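Local coordinates for protein mannitol dehydrogenase (Helicobacter pylori, PDB 3TWO) that probably reduces cinnamaldehydes to cinnamyl alcohols and catalyses the reverse oxidation, as a zinc-dependent member of the alcohol dehydrogenase family that uses NADP(H), at residues A150-E153 against K154-P157. Sequence-based numbering, arbitrary orientation.
Sequences APLE and KVAP
Pro151 O points forward along the turn, to Lys154 N, 3.0 Å away, and Val155 N, at 3.1 Å, in weak, bent bonds, and the next carbonyl, Leu152 O, is likewise shared weakly between Val155 N and Ala156 N. Such bifurcation, each carbonyl reaching residues three and four places on, marks the short helix 152-155 as a single tight turn, with Pro151 at its N-cap. A proline suits the start of a helix because its ring nitrogen has no hydrogen to donate; the same lack at Pro157 denies Glu153 O a partner in the next bond of the series, and Pro157 CD lies 3.7 Å from that oxygen instead. The turn runs into helix 158-171, which carries Cys160, a ligand of the zinc shared with Cys42 and His64.

Val155 places CG2 beside its own backbone N by holding CG1 anti to it (chi1 167°), and CG2 meets Ala150 CB at 3.8 Å and lies 3.3 Å from Pro151 O. Leu152 brings CD1 near Val155 CB and packs further on Leu37 and Ala67, which tie the turn to strands 31-40 and 65-73 of the GroES-like domain. Tyr312, from a loop, touches Ala150, Pro151 and Lys154.

In Glu153, chi1 83°, which sets CG between the backbone N and the carbonyl carbon, and chi2 -74° curl the carboxylate back, leaving OE1 2.9 Å from Glu153 N; OE2 and Lys154 NZ remain 5.3 Å apart without contact. Glu153 also packs on Ile315 and Leu317 of strand 315-318. The extended lysine chain slants past the proline ring, its CD 4.0 Å from Pro151 CG.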
ATOM      1  N   ALA B 150     -14.477 -14.103 -33.299  1.00 40.24           N
ATOM      2  CA  ALA B 150     -13.505 -13.144 -32.807  1.00 38.35           C
ATOM      3  C   ALA B 150     -12.162 -13.256 -33.576  1.00 37.44           C
ATOM      4  O   ALA B 150     -11.755 -14.362 -33.942  1.00 37.55           O
ATOM      5  CB  ALA B 150     -13.305 -13.356 -31.310  1.00 36.97           C
ATOM      6  N   PRO B 151     -11.464 -12.113 -33.824  1.00 36.59           N
ATOM      7  CA  PRO B 151     -10.119 -12.251 -34.482  1.00 35.66           C
ATOM      8  C   PRO B 151      -9.099 -12.883 -33.495  1.00 34.33           C
ATOM      9  O   PRO B 151      -8.737 -12.281 -32.475  1.00 31.93           O
ATOM     10  CB  PRO B 151      -9.742 -10.810 -34.853  1.00 35.61           C
ATOM     11  CG  PRO B 151     -10.531  -9.922 -33.842  1.00 36.10           C
ATOM     12  CD  PRO B 151     -11.851 -10.702 -33.597  1.00 36.20           C
ATOM     13  N   LEU B 152      -8.676 -14.104 -33.790  1.00 34.57           N
ATOM     14  CA  LEU B 152      -8.004 -14.938 -32.798  1.00 34.87           C
ATOM     15  C   LEU B 152      -6.594 -14.473 -32.468  1.00 34.47           C
ATOM     16  O   LEU B 152      -6.102 -14.639 -31.334  1.00 35.37           O
ATOM     17  CB  LEU B 152      -7.948 -16.352 -33.318  1.00 35.40           C
ATOM     18  CG  LEU B 152      -8.308 -17.410 -32.317  1.00 38.62           C
ATOM     19  CD1 LEU B 152      -9.533 -17.004 -31.453  1.00 33.37           C
ATOM     20  CD2 LEU B 152      -8.569 -18.703 -33.138  1.00 39.25           C
ATOM     21  N   GLU B 153      -5.937 -13.875 -33.456  1.00 35.61           N
ATOM     22  CA  GLU B 153      -4.623 -13.241 -33.254  1.00 35.50           C
ATOM     23  C   GLU B 153      -4.719 -12.073 -32.234  1.00 35.05           C
ATOM     24  O   GLU B 153      -3.793 -11.877 -31.445  1.00 34.58           O
ATOM     25  CB  GLU B 153      -3.985 -12.833 -34.602  1.00 36.55           C
ATOM     26  CG  GLU B 153      -4.387 -11.476 -35.284  1.00 37.95           C
ATOM     27  CD  GLU B 153      -5.765 -11.490 -35.906  1.00 43.51           C
ATOM     28  OE1 GLU B 153      -6.425 -12.543 -35.932  1.00 44.86           O
ATOM     29  OE2 GLU B 153      -6.216 -10.417 -36.368  1.00 47.90           O
ATOM     30  N   LYS B 154      -5.854 -11.361 -32.215  1.00 33.31           N
ATOM     31  CA  LYS B 154      -6.063 -10.265 -31.245  1.00 32.73           C
ATOM     32  C   LYS B 154      -6.553 -10.744 -29.865  1.00 32.38           C
ATOM     33  O   LYS B 154      -6.362 -10.032 -28.828  1.00 32.37           O
ATOM     34  CB  LYS B 154      -7.078  -9.277 -31.805  1.00 33.40           C
ATOM     35  CG  LYS B 154      -6.436  -8.299 -32.789  1.00 34.83           C
ATOM     36  CD  LYS B 154      -7.483  -7.425 -33.367  1.00 37.61           C
ATOM     37  CE  LYS B 154      -6.910  -6.620 -34.514  1.00 40.97           C
ATOM     38  NZ  LYS B 154      -7.956  -5.638 -34.870  1.00 45.42           N
ATOM     39  N   VAL B 155      -7.175 -11.936 -29.849  1.00 29.80           N
ATOM     40  CA  VAL B 155      -7.727 -12.510 -28.642  1.00 28.42           C
ATOM     41  C   VAL B 155      -6.597 -12.954 -27.707  1.00 27.59           C
ATOM     42  O   VAL B 155      -6.716 -12.777 -26.499  1.00 28.38           O
ATOM     43  CB  VAL B 155      -8.674 -13.713 -28.947  1.00 28.45           C
ATOM     44  CG1 VAL B 155      -9.004 -14.539 -27.669  1.00 26.39           C
ATOM     45  CG2 VAL B 155      -9.965 -13.218 -29.608  1.00 26.67           C
ATOM     46  N   ALA B 156      -5.526 -13.528 -28.259  1.00 26.05           N
ATOM     47  CA  ALA B 156      -4.498 -14.197 -27.458  1.00 25.82           C
ATOM     48  C   ALA B 156      -3.955 -13.342 -26.290  1.00 24.41           C
ATOM     49  O   ALA B 156      -3.857 -13.835 -25.158  1.00 24.64           O
ATOM     50  CB  ALA B 156      -3.326 -14.776 -28.398  1.00 25.95           C
ATOM     51  N   PRO B 157      -3.620 -12.060 -26.534  1.00 24.23           N
ATOM     52  CA  PRO B 157      -3.049 -11.321 -25.379  1.00 24.29           C
ATOM     53  C   PRO B 157      -4.102 -10.904 -24.376  1.00 25.54           C
ATOM     54  O   PRO B 157      -3.737 -10.475 -23.283  1.00 25.65           O
ATOM     55  CB  PRO B 157      -2.378 -10.068 -26.010  1.00 24.84           C
ATOM     56  CG  PRO B 157      -2.166 -10.417 -27.500  1.00 23.00           C
ATOM     57  CD  PRO B 157      -3.376 -11.362 -27.817  1.00 24.64           C
TER